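Local structure of ATP12 ATPase (Paracoccus denitrificans, 2R31) at residues A[43-48]-A[162-167]; A[155-160]-A[185-190]; A[166-171]-A[231-236]; A[171-174]-A[178-181]; A[194-199]-A[225-230]. The protein probably acts as a chaperone in assembly of the F1 sector of ATP synthase. All blocks are in the same frame, centred on the assembly; numbering follows the deposited sequence. Where two conformers were deposited one is given.

Contact 1 of 5, residues A[43-48]-A[162-167]; sequences RLPTEA and DPFGLT
F164 reaches from the first turn of helix 163-174 to the chain that leads into helix 47-58, and P45 sets its CG-CD edge over one face of the ring. Starting at the root, F164 CB has P45 CG at 4.1 Å. CG of F164 already touches both P45 CG and P45 CD, since chi1 of -83° sets the ring beside the backbone N and out toward the proline. Over the ring centre stands P45 CD, 3.5 Å from the centroid and 11° off the normal, a CH-pi contact. Farther out, F164 CE2 meets L44 CD2 at 4.0 Å, and the tip, CZ, comes to R43 O at 3.6 Å, approached obliquely. The two segments share no hydrogen bond; the join is largely apolar, between the first turn of helix 163-174 and the loop before helix 47-58. D162 is the N-cap of helix 163-174, its OD1 accepting from G165 N at 2.9 Å, and the same OD1 also pairs with R238. T46 caps helix 47-58 through L49 N. A leucine here has no flat face, and would probably leave P45 CD without its CH-pi partner and R43 O without the ring atom it meets. L49 and A78 also bring helices 47-58 and 70-82 to F164.

Contact 2 of 5, residues A[155-160]-A[185-190]; sequences RAEVAS and VIRGRI
R187 and E157 meet from opposite directions, and a single carboxylate oxygen takes both ends of the grip. R187 NE and R187 NH1 each donate to E157 OE2 at 2.9 Å, a side-on salt bridge in which OE2 lies near the guanidinium plane. The bonds are bent, with N-H...O angles of 137° and 141°. Carboxylate and guanidinium planes stand 82° apart: NE meets OE2 nearly along its C-O bond, whereas NH1 comes from above the carboxylate plane. Both chains bend at chi2, which turns the two charged groups together although the nearest CA atoms, those of E157 and R187, are 10.7 Å apart. This is the close part of the contact; I186 CD1 lies above one guanidinium face, toward its rim, and W126 and W234 also touch the arginine. Toward the exposed S160 the fit is looser. S160 OG stays 3.8 Å from R187 NH1, too far for a direct bond, and solvent joins the two: water 1 donates to the serine hydroxyl and accepts from the arginine. S160 OG itself donates to E157 O at 2.7 Å, folding back on the helix just before it. A methionine at R187 would probably leave the E157 carboxylate without its charge partner and take from water 1 the N-H it accepts from. V158, on the buried side of its helix, instead packs on L166 and L179. The arrangement is a surface salt bridge between two helix C-termini, 148-159 and 179-186, the second closed by a Schellman motif with G188 at positive phi.

Contact 3 of 5, residues A[166-171]-A[231-236]; sequences LTALHD and ERFWHL
F233 and W234 both turn an edge, not a face, to A168. The methyl of A168 lies near the plane of the F233 ring, 4.0 Å from CD2, and near the plane of the W234 indole as well. Of the faces, one side of the H235 ring has W234 CD1 3.7 Å above its plane, toward the rim. T167 CG2 approaches the phenyl obliquely, 4.1 Å from F233 CE2. With CG anti to the backbone N in both F233 and W234 (chi1 -165° and 172°), the two rings diverge from the helix, and A168 CB between them reaches the backbone, 3.6 Å from W234 N, and the root of the side chain, 3.8 Å from W234 CB. Such a small residue lets the axes of segments 166-171 and 231-236 approach to 8.2 Å, nearly antiparallel at 159°. The indole also touches L161, I186 and R187, and R238 makes a cation-pi contact with it; F233 reaches S74 of helix 70-82. Elsewhere on helix 163-174, H170 ND1 donates to D171 OD1 at 2.9 Å, on the anti side of the carboxylate and in the imidazole plane. No hydrogen bond crosses between the two segments, so the buried contact rests on apolar fit around the A168 methyl, with T167 beside it.

Contact 4 of 5, residues A[171-174]-A[178-181]; sequences DLVT and SLIL
The short link between consecutive helices 163-174 and 179-186 is bridged by a backbone bond from S178 to V173. S178 N donates to V173 O at 3.0 Å, in the carbonyl plane and on a lone pair, with an N-H...O angle of 143°. In return S178 O receives a CA-H...O contact from V173 CA at 3.5 Å, so the two residues are joined both ways. The valine side chain lies against the serine carbonyl: V173 CG1 is 3.8 Å from S178 O. Its other branch, CG2, beside the backbone N, meets L179 CD1 at 3.9 Å, the two side chains running side by side in one direction. L179 goes on to L154 and V158 of helix 148-159, while L172 faces helix 214-236 at M227 and S230. S178 is also the N-cap of helix 179-186: L181 N donates to S178 OG at 2.9 Å and nearly straight, at 172°. The same hydroxyl bonds to D100, whose second oxygen accepts from I180 N. I180 N and L181 N at the buried N-terminus of helix 179-186 are thus both given acceptors, and the negative charge of D100 would probably be eased by the helix dipole.

Contact 5 of 5, residues A[194-199]-A[225-230]; sequences TAHALS and AAMRDS
A195 comes first along helix 192-199 to touch helix 214-236, its CB meeting M227 CE at 3.9 Å. The methyl group of A195 also rests on V185 and I190, so the end of the methionine is set against an apolar corner. One residue on, H196 gives both backbone and side chain: H196 N is 3.8 Å from M227 CE, and M227 SD lies 4.0 Å from H196 ND1 and equally far from H196 CB. The sulfur stands 5.0 Å from the imidazole centroid, an oblique Met-aromatic contact, and the two side chains cross at about a right angle. M227 bends at its last torsion (chi3 68°), which brings CE to A195 and to the backbone of H196. Two helices of the C-terminal helical region meet in this way, with no hydrogen bond between the segments, through one methionine that reaches across with its sulfur and methyl. The H196 side chain also touches A220 and L224, an earlier part of the helix that carries M227. At S199 the segment closes on itself, OG donating to H196 O at 2.7 Å, while the serine side chain touches L181, L101 and P176.

Overall arrangement
Helix 163-174 runs through contacts 1, 3 and 4, and helix 214-236 through contacts 3 and 5. Contacts 1 and 3 lie closest to each other along with 4 and 5, each pair with centres 9 Å apart; F164 CD2 packs on F233 CZ at 3.5 Å, and T46 OG1 sits 2.7 Å from L236 O, a probable hydrogen bond. Contact 2, at the surface, reaches contact 3 through R187 and W234, and contact 4 through V158 CG2 and L179 CD1 at 3.7 Å. L172 and S230 tie contact 4 to contact 5. Contacts 1 and 5 are the ends, with centres about 20 Å apart and no touch between them.

Contact 1 of 5, residues A[43-48]-A[162-167]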
# COMPACT_ATOMS: atom_id res chain seq x y z
N ARG A 43 14.57 -5.90 12.04
CA ARG A 43 15.69 -5.85 11.12
C ARG A 43 15.14 -5.33 9.78
O ARG A 43 14.12 -5.82 9.30
CB ARG A 43 16.39 -7.18 10.95
CG ARG A 43 17.09 -7.64 12.20
CD ARG A 43 18.31 -6.81 12.61
NE ARG A 43 18.93 -7.37 13.82
CZ ARG A 43 18.51 -7.13 15.07
NH1 ARG A 43 17.50 -6.32 15.32
NH2 ARG A 43 19.10 -7.72 16.10
N LEU A 44 15.82 -4.34 9.20
CA LEU A 44 15.32 -3.62 8.04
C LEU A 44 16.21 -3.79 6.82
O LEU A 44 17.44 -3.93 6.96
CB LEU A 44 15.25 -2.13 8.40
CG LEU A 44 14.50 -1.85 9.71
CD1 LEU A 44 14.73 -0.40 10.07
CD2 LEU A 44 13.02 -2.18 9.60
N PRO A 45 15.64 -3.75 5.63
CA PRO A 45 16.43 -4.11 4.43
C PRO A 45 17.37 -3.02 3.95
O PRO A 45 18.28 -3.33 3.17
CB PRO A 45 15.37 -4.40 3.37
CG PRO A 45 14.19 -3.59 3.83
CD PRO A 45 14.20 -3.72 5.31
N THR A 46 17.16 -1.77 4.33
CA THR A 46 17.92 -0.64 3.78
C THR A 46 18.31 0.32 4.88
O THR A 46 17.61 0.54 5.86
CB THR A 46 17.15 0.13 2.68
OG1 THR A 46 16.01 0.72 3.34
CG2 THR A 46 16.68 -0.75 1.55
N GLU A 47 19.43 1.02 4.62
CA GLU A 47 19.87 2.12 5.46
C GLU A 47 18.81 3.23 5.42
O GLU A 47 18.52 3.84 6.45
CB GLU A 47 21.22 2.66 4.99
CG GLU A 47 21.77 3.70 5.96
CD GLU A 47 22.87 4.59 5.41
OE1 GLU A 47 23.03 4.61 4.15
OE2 GLU A 47 23.54 5.29 6.16
N ALA A 48 18.23 3.51 4.26
CA ALA A 48 17.29 4.63 4.14
C ALA A 48 16.09 4.39 5.04
O ALA A 48 15.62 5.32 5.71
CB ALA A 48 16.83 4.79 2.71
N ASP A 162 10.14 -8.50 -2.97
CA ASP A 162 10.73 -8.82 -1.70
C ASP A 162 9.68 -8.58 -0.60
O ASP A 162 8.62 -8.02 -0.82
CB ASP A 162 12.02 -8.06 -1.46
CG ASP A 162 11.99 -6.53 -1.55
OD1 ASP A 162 10.91 -5.98 -1.42
OD2 ASP A 162 13.07 -5.93 -1.74
N PRO A 163 9.89 -9.09 0.62
CA PRO A 163 8.85 -9.01 1.64
C PRO A 163 8.45 -7.61 2.08
O PRO A 163 7.25 -7.34 2.30
CB PRO A 163 9.47 -9.81 2.85
CG PRO A 163 10.34 -10.77 2.10
CD PRO A 163 11.02 -9.99 1.00
N PHE A 164 9.41 -6.68 2.20
CA PHE A 164 9.03 -5.33 2.57
C PHE A 164 8.33 -4.64 1.40
O PHE A 164 7.40 -3.84 1.63
CB PHE A 164 10.27 -4.53 3.04
CG PHE A 164 10.64 -4.77 4.50
CD1 PHE A 164 10.97 -6.03 4.97
CD2 PHE A 164 10.63 -3.73 5.40
CE1 PHE A 164 11.29 -6.25 6.29
CE2 PHE A 164 10.95 -3.92 6.72
CZ PHE A 164 11.27 -5.18 7.16
N GLY A 165 8.70 -4.95 0.18
CA GLY A 165 8.01 -4.42 -0.97
C GLY A 165 6.57 -4.93 -1.08
O GLY A 165 5.65 -4.17 -1.41
N LEU A 166 6.36 -6.22 -0.77
CA LEU A 166 5.02 -6.76 -0.75
C LEU A 166 4.16 -6.08 0.31
O LEU A 166 2.97 -5.83 0.11
CB LEU A 166 5.10 -8.29 -0.50
CG LEU A 166 3.78 -9.05 -0.64
CD1 LEU A 166 3.28 -9.03 -2.07
CD2 LEU A 166 3.92 -10.49 -0.15
N THR A 167 4.79 -5.79 1.46
CA THR A 167 4.10 -5.07 2.55
C THR A 167 3.63 -3.71 2.05
O THR A 167 2.49 -3.33 2.29
CB THR A 167 5.02 -4.93 3.75
OG1 THR A 167 5.40 -6.24 4.22
CG2 THR A 167 4.31 -4.21 4.89

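Contact 2 of 5, residues A[155-160]-A[185-190]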
# COMPACT_ATOMS: atom_id res chain seq x y z
N ARG A 155 -0.02 -12.94 -10.84
CA ARG A 155 0.49 -13.69 -9.69
C ARG A 155 2.00 -13.63 -9.64
O ARG A 155 2.61 -13.39 -8.58
CB ARG A 155 0.06 -15.16 -9.70
CG ARG A 155 -1.31 -15.47 -9.13
CD ARG A 155 -1.32 -15.45 -7.58
NE ARG A 155 -2.58 -16.03 -7.09
CZ ARG A 155 -2.80 -17.33 -6.96
NH1 ARG A 155 -4.00 -17.72 -6.54
NH2 ARG A 155 -1.88 -18.24 -7.23
N ALA A 156 2.64 -13.88 -10.79
CA ALA A 156 4.10 -13.95 -10.82
C ALA A 156 4.70 -12.59 -10.53
O ALA A 156 5.74 -12.51 -9.85
CB ALA A 156 4.57 -14.48 -12.18
N GLU A 157 4.11 -11.53 -11.02
CA GLU A 157 4.60 -10.19 -10.77
C GLU A 157 4.61 -9.91 -9.28
O GLU A 157 5.61 -9.41 -8.72
CB GLU A 157 3.74 -9.16 -11.53
CG GLU A 157 4.28 -7.76 -11.40
CD GLU A 157 5.54 -7.49 -12.20
OE1 GLU A 157 5.88 -8.26 -13.10
OE2 GLU A 157 6.20 -6.46 -11.91
N VAL A 158 3.52 -10.20 -8.58
CA VAL A 158 3.44 -9.96 -7.14
C VAL A 158 4.43 -10.84 -6.37
O VAL A 158 5.09 -10.40 -5.43
CB VAL A 158 2.00 -10.13 -6.64
CG1 VAL A 158 1.93 -10.00 -5.14
CG2 VAL A 158 1.08 -9.10 -7.30
N ALA A 159 4.52 -12.11 -6.76
CA ALA A 159 5.40 -13.06 -6.04
C ALA A 159 6.84 -12.75 -6.25
O ALA A 159 7.68 -13.26 -5.48
CB ALA A 159 5.05 -14.48 -6.50
N SER A 160 7.21 -11.92 -7.21
CA SER A 160 8.58 -11.54 -7.46
C SER A 160 9.08 -10.47 -6.48
O SER A 160 10.29 -10.16 -6.52
CB SER A 160 8.74 -11.00 -8.91
OG SER A 160 8.25 -9.68 -9.09
N VAL A 185 1.66 2.09 -9.11
CA VAL A 185 2.39 2.94 -8.16
C VAL A 185 3.79 2.37 -7.96
O VAL A 185 4.80 3.07 -8.08
CB VAL A 185 1.63 3.11 -6.85
CG1 VAL A 185 2.52 3.84 -5.83
CG2 VAL A 185 0.33 3.85 -7.07
N ILE A 186 3.91 1.09 -7.58
CA ILE A 186 5.24 0.58 -7.24
C ILE A 186 6.15 0.51 -8.46
O ILE A 186 7.38 0.57 -8.31
CB ILE A 186 5.18 -0.76 -6.48
CG1 ILE A 186 4.64 -1.92 -7.27
CG2 ILE A 186 4.44 -0.58 -5.15
CD1 ILE A 186 5.05 -3.29 -6.75
N ARG A 187 5.58 0.38 -9.67
CA ARG A 187 6.37 0.33 -10.93
C ARG A 187 6.57 1.71 -11.53
O ARG A 187 7.20 1.79 -12.61
CB ARG A 187 5.77 -0.67 -11.90
CG ARG A 187 5.73 -2.10 -11.40
CD ARG A 187 6.98 -2.60 -10.74
NE ARG A 187 6.99 -4.03 -10.49
CZ ARG A 187 7.88 -4.63 -9.71
NH1 ARG A 187 7.86 -5.97 -9.63
NH2 ARG A 187 8.76 -3.94 -9.00
N GLY A 188 6.10 2.77 -10.91
CA GLY A 188 6.42 4.11 -11.35
C GLY A 188 5.60 4.68 -12.47
O GLY A 188 5.97 5.75 -12.96
N ARG A 189 4.50 4.06 -12.81
CA ARG A 189 3.61 4.56 -13.86
C ARG A 189 2.73 5.72 -13.37
O ARG A 189 2.43 6.63 -14.17
CB ARG A 189 2.81 3.42 -14.44
CG ARG A 189 1.72 3.81 -15.44
CD ARG A 189 2.22 4.53 -16.65
NE ARG A 189 1.16 4.87 -17.58
CZ ARG A 189 0.29 5.87 -17.41
NH1 ARG A 189 0.41 6.64 -16.35
NH2 ARG A 189 -0.68 6.07 -18.32
N ILE A 190 2.30 5.67 -12.12
CA ILE A 190 1.54 6.73 -11.48
C ILE A 190 2.03 6.86 -10.04
O ILE A 190 2.68 5.93 -9.54
CB ILE A 190 0.01 6.52 -11.51
CG1 ILE A 190 -0.37 5.24 -10.71
CG2 ILE A 190 -0.53 6.53 -12.91
CD1 ILE A 190 -1.83 4.88 -10.73
O HOH W 1 10.12 -7.44 -8.41

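Contact 3 of 5, residues A[166-171]-A[231-236]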
# COMPACT_ATOMS: atom_id res chain seq x y z
N LEU A 166 6.36 -6.22 -0.77
CA LEU A 166 5.02 -6.76 -0.75
C LEU A 166 4.16 -6.08 0.31
O LEU A 166 2.97 -5.83 0.11
CB LEU A 166 5.10 -8.29 -0.50
CG LEU A 166 3.78 -9.05 -0.64
CD1 LEU A 166 3.28 -9.03 -2.07
CD2 LEU A 166 3.92 -10.49 -0.15
N THR A 167 4.79 -5.79 1.46
CA THR A 167 4.10 -5.07 2.55
C THR A 167 3.63 -3.71 2.05
O THR A 167 2.49 -3.33 2.29
CB THR A 167 5.02 -4.93 3.75
OG1 THR A 167 5.40 -6.24 4.22
CG2 THR A 167 4.31 -4.21 4.89
N ALA A 168 4.51 -2.99 1.36
CA ALA A 168 4.15 -1.68 0.81
C ALA A 168 3.01 -1.80 -0.22
O ALA A 168 2.08 -1.00 -0.25
CB ALA A 168 5.34 -1.03 0.15
N LEU A 169 3.09 -2.81 -1.10
CA LEU A 169 2.06 -3.00 -2.12
C LEU A 169 0.69 -3.18 -1.51
O LEU A 169 -0.33 -2.76 -2.07
CB LEU A 169 2.42 -4.18 -3.03
CG LEU A 169 1.41 -4.49 -4.11
CD1 LEU A 169 1.30 -3.35 -5.12
CD2 LEU A 169 1.72 -5.79 -4.83
N HIS A 170 0.63 -3.89 -0.38
CA HIS A 170 -0.63 -4.36 0.17
C HIS A 170 -1.73 -3.30 0.14
O HIS A 170 -2.78 -3.54 -0.50
CB HIS A 170 -0.38 -4.91 1.59
CG HIS A 170 -1.58 -5.52 2.21
ND1 HIS A 170 -2.59 -4.77 2.75
CD2 HIS A 170 -1.97 -6.78 2.37
CE1 HIS A 170 -3.54 -5.64 3.22
NE2 HIS A 170 -3.19 -6.89 3.01
N ASP A 171 -1.56 -2.20 0.84
CA ASP A 171 -2.66 -1.21 0.93
C ASP A 171 -2.87 -0.46 -0.37
O ASP A 171 -3.96 0.04 -0.65
CB ASP A 171 -2.42 -0.23 2.07
CG ASP A 171 -2.57 -0.82 3.44
OD1 ASP A 171 -2.90 -2.02 3.58
OD2 ASP A 171 -2.35 -0.02 4.38
N GLU A 231 3.33 4.11 -0.25
CA GLU A 231 4.24 4.52 -1.30
C GLU A 231 5.59 4.91 -0.74
O GLU A 231 6.65 4.55 -1.29
CB GLU A 231 3.58 5.68 -2.08
CG GLU A 231 4.42 6.33 -3.13
CD GLU A 231 3.65 7.51 -3.73
OE1 GLU A 231 3.22 8.44 -2.95
OE2 GLU A 231 3.45 7.56 -4.93
N ARG A 232 5.59 5.67 0.36
CA ARG A 232 6.87 6.05 1.02
C ARG A 232 7.64 4.81 1.46
O ARG A 232 8.85 4.73 1.30
CB ARG A 232 6.52 6.97 2.20
CG ARG A 232 7.71 7.43 3.00
CD ARG A 232 8.72 8.23 2.19
NE ARG A 232 9.63 8.92 3.10
CZ ARG A 232 10.78 9.43 2.72
NH1 ARG A 232 11.18 9.36 1.45
NH2 ARG A 232 11.55 10.04 3.63
N PHE A 233 6.94 3.83 2.06
CA PHE A 233 7.58 2.61 2.50
C PHE A 233 8.16 1.86 1.31
O PHE A 233 9.28 1.31 1.42
CB PHE A 233 6.55 1.76 3.27
CG PHE A 233 7.13 0.65 4.09
CD1 PHE A 233 7.83 0.92 5.24
CD2 PHE A 233 6.99 -0.69 3.76
CE1 PHE A 233 8.33 -0.06 6.07
CE2 PHE A 233 7.48 -1.69 4.60
CZ PHE A 233 8.12 -1.36 5.73
N TRP A 234 7.47 1.81 0.18
CA TRP A 234 8.00 1.22 -1.04
C TRP A 234 9.34 1.86 -1.40
O TRP A 234 10.36 1.19 -1.60
CB TRP A 234 6.99 1.38 -2.23
CG TRP A 234 7.67 0.92 -3.48
CD1 TRP A 234 8.29 1.72 -4.40
CD2 TRP A 234 7.85 -0.42 -3.93
NE1 TRP A 234 8.85 0.95 -5.38
CE2 TRP A 234 8.61 -0.35 -5.13
CE3 TRP A 234 7.47 -1.68 -3.48
CZ2 TRP A 234 8.97 -1.48 -5.85
CZ3 TRP A 234 7.82 -2.79 -4.17
CH2 TRP A 234 8.57 -2.71 -5.35
N HIS A 235 9.36 3.19 -1.54
CA HIS A 235 10.56 3.85 -2.00
C HIS A 235 11.72 3.65 -1.03
O HIS A 235 12.88 3.43 -1.44
CB HIS A 235 10.31 5.32 -2.26
CG HIS A 235 9.46 5.58 -3.45
ND1 HIS A 235 9.79 5.16 -4.70
CD2 HIS A 235 8.26 6.19 -3.50
CE1 HIS A 235 8.78 5.54 -5.52
NE2 HIS A 235 7.86 6.20 -4.82
N LEU A 236 11.46 3.74 0.28
CA LEU A 236 12.52 3.62 1.25
C LEU A 236 13.12 2.24 1.32
O LEU A 236 14.22 2.09 1.84
CB LEU A 236 12.02 4.03 2.64
CG LEU A 236 11.80 5.53 2.84
CD1 LEU A 236 11.10 5.76 4.16
CD2 LEU A 236 13.09 6.31 2.81

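Contact 4 of 5, residues A[171-174]-A[178-181]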
# COMPACT_ATOMS: atom_id res chain seq x y z
N ASP A 171 -1.56 -2.20 0.84
CA ASP A 171 -2.66 -1.21 0.93
C ASP A 171 -2.87 -0.46 -0.37
O ASP A 171 -3.96 0.04 -0.65
CB ASP A 171 -2.42 -0.23 2.07
CG ASP A 171 -2.57 -0.82 3.44
OD1 ASP A 171 -2.90 -2.02 3.58
OD2 ASP A 171 -2.35 -0.02 4.38
N LEU A 172 -1.82 -0.35 -1.21
CA LEU A 172 -1.96 0.24 -2.54
C LEU A 172 -2.88 -0.58 -3.44
O LEU A 172 -3.41 -0.04 -4.41
CB LEU A 172 -0.57 0.43 -3.17
CG LEU A 172 0.31 1.45 -2.47
CD1 LEU A 172 1.75 1.33 -2.99
CD2 LEU A 172 -0.20 2.86 -2.57
N VAL A 173 -3.07 -1.85 -3.12
CA VAL A 173 -4.02 -2.72 -3.79
C VAL A 173 -5.36 -2.74 -3.07
O VAL A 173 -6.41 -2.54 -3.66
CB VAL A 173 -3.47 -4.16 -3.93
CG1 VAL A 173 -4.51 -5.12 -4.47
CG2 VAL A 173 -2.22 -4.14 -4.80
N THR A 174 -5.34 -3.05 -1.76
CA THR A 174 -6.59 -3.33 -1.06
C THR A 174 -7.43 -2.12 -0.83
O THR A 174 -8.69 -2.22 -0.84
CB THR A 174 -6.35 -4.10 0.26
OG1 THR A 174 -5.57 -3.26 1.11
CG2 THR A 174 -5.62 -5.40 0.04
N SER A 178 -7.69 -2.51 -6.41
CA SER A 178 -7.14 -2.69 -7.73
C SER A 178 -5.68 -3.15 -7.65
O SER A 178 -4.82 -2.42 -7.15
CB SER A 178 -7.19 -1.39 -8.53
OG SER A 178 -6.57 -1.51 -9.78
N LEU A 179 -5.41 -4.35 -8.21
CA LEU A 179 -4.01 -4.72 -8.39
C LEU A 179 -3.32 -3.83 -9.39
O LEU A 179 -2.14 -3.50 -9.19
CB LEU A 179 -3.93 -6.22 -8.82
CG LEU A 179 -2.51 -6.71 -9.02
CD1 LEU A 179 -1.67 -6.62 -7.77
CD2 LEU A 179 -2.56 -8.16 -9.51
N ILE A 180 -4.00 -3.47 -10.48
CA ILE A 180 -3.34 -2.64 -11.49
C ILE A 180 -2.92 -1.29 -10.91
O ILE A 180 -1.80 -0.83 -11.16
CB ILE A 180 -4.20 -2.49 -12.74
CG1 ILE A 180 -4.53 -3.85 -13.37
CG2 ILE A 180 -3.55 -1.55 -13.74
CD1 ILE A 180 -3.32 -4.80 -13.55
N LEU A 181 -3.80 -0.63 -10.14
CA LEU A 181 -3.38 0.63 -9.56
C LEU A 181 -2.25 0.46 -8.58
O LEU A 181 -1.32 1.31 -8.51
CB LEU A 181 -4.54 1.35 -8.87
CG LEU A 181 -5.68 1.83 -9.78
CD1 LEU A 181 -6.76 2.48 -8.93
CD2 LEU A 181 -5.19 2.78 -10.85

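Contact 5 of 5, residues A[194-199]-A[225-230]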
# COMPACT_ATOMS: atom_id res chain seq x y z
N THR A 194 -2.42 10.07 -7.63
CA THR A 194 -3.08 9.77 -8.89
C THR A 194 -3.88 8.47 -8.81
O THR A 194 -5.05 8.41 -9.25
CB THR A 194 -2.06 9.74 -10.03
OG1 THR A 194 -1.43 11.01 -10.11
CG2 THR A 194 -2.70 9.38 -11.35
N ALA A 195 -3.30 7.42 -8.22
CA ALA A 195 -4.01 6.19 -8.04
C ALA A 195 -5.30 6.39 -7.22
O ALA A 195 -6.36 5.88 -7.52
CB ALA A 195 -3.15 5.16 -7.32
N HIS A 196 -5.17 7.19 -6.14
CA HIS A 196 -6.33 7.50 -5.29
C HIS A 196 -7.43 8.20 -6.09
O HIS A 196 -8.61 7.79 -6.07
CB HIS A 196 -5.85 8.36 -4.12
CG HIS A 196 -6.97 8.78 -3.23
ND1 HIS A 196 -7.68 7.93 -2.44
CD2 HIS A 196 -7.44 10.06 -3.08
CE1 HIS A 196 -8.57 8.69 -1.77
NE2 HIS A 196 -8.45 9.93 -2.14
N ALA A 197 -7.06 9.23 -6.84
CA ALA A 197 -8.04 9.95 -7.66
C ALA A 197 -8.71 9.00 -8.66
O ALA A 197 -9.97 9.00 -8.82
CB ALA A 197 -7.39 11.13 -8.33
N LEU A 198 -7.92 8.19 -9.34
CA LEU A 198 -8.49 7.26 -10.33
C LEU A 198 -9.48 6.32 -9.69
O LEU A 198 -10.49 5.94 -10.28
CB LEU A 198 -7.40 6.47 -11.06
CG LEU A 198 -6.55 7.27 -12.00
CD1 LEU A 198 -5.40 6.40 -12.52
CD2 LEU A 198 -7.36 7.81 -13.18
N SER A 199 -9.17 5.89 -8.46
CA SER A 199 -10.00 4.92 -7.79
C SER A 199 -11.38 5.47 -7.42
O SER A 199 -12.29 4.70 -7.17
CB SER A 199 -9.35 4.38 -6.54
OG SER A 199 -9.39 5.30 -5.45
N ALA A 225 -3.84 9.51 2.64
CA ALA A 225 -2.64 9.57 3.47
C ALA A 225 -2.09 8.17 3.70
O ALA A 225 -0.87 7.98 3.71
CB ALA A 225 -2.96 10.27 4.80
N ALA A 226 -2.98 7.19 3.87
CA ALA A 226 -2.54 5.81 4.02
C ALA A 226 -1.80 5.33 2.78
O ALA A 226 -0.77 4.63 2.86
CB ALA A 226 -3.73 4.89 4.32
N MET A 227 -2.31 5.67 1.61
CA MET A 227 -1.66 5.26 0.35
C MET A 227 -0.31 5.98 0.21
O MET A 227 0.67 5.37 -0.25
CB MET A 227 -2.58 5.50 -0.83
CG MET A 227 -3.80 4.59 -0.84
SD MET A 227 -5.01 4.97 -2.11
CE MET A 227 -4.12 4.54 -3.62
N ARG A 228 -0.21 7.26 0.60
CA ARG A 228 1.07 7.95 0.61
C ARG A 228 2.06 7.26 1.54
O ARG A 228 3.26 7.17 1.25
CB ARG A 228 0.92 9.43 1.01
CG ARG A 228 0.23 10.34 -0.02
CD ARG A 228 0.26 11.79 0.49
NE ARG A 228 -0.67 12.70 -0.14
CZ ARG A 228 -0.40 13.35 -1.27
NH1 ARG A 228 0.82 13.07 -1.78
NH2 ARG A 228 -1.21 14.20 -1.91
N ASP A 229 1.59 6.78 2.69
CA ASP A 229 2.48 6.07 3.63
C ASP A 229 2.99 4.78 3.01
O ASP A 229 4.16 4.45 3.16
CB ASP A 229 1.75 5.83 4.93
CG ASP A 229 1.64 7.04 5.87
OD1 ASP A 229 2.46 7.99 5.73
OD2 ASP A 229 0.73 7.01 6.74
N SER A 230 2.13 4.03 2.31
CA SER A 230 2.60 2.81 1.66
C SER A 230 3.59 3.08 0.55
O SER A 230 4.59 2.37 0.40
CB SER A 230 1.39 2.01 1.14
OG SER A 230 0.59 1.49 2.15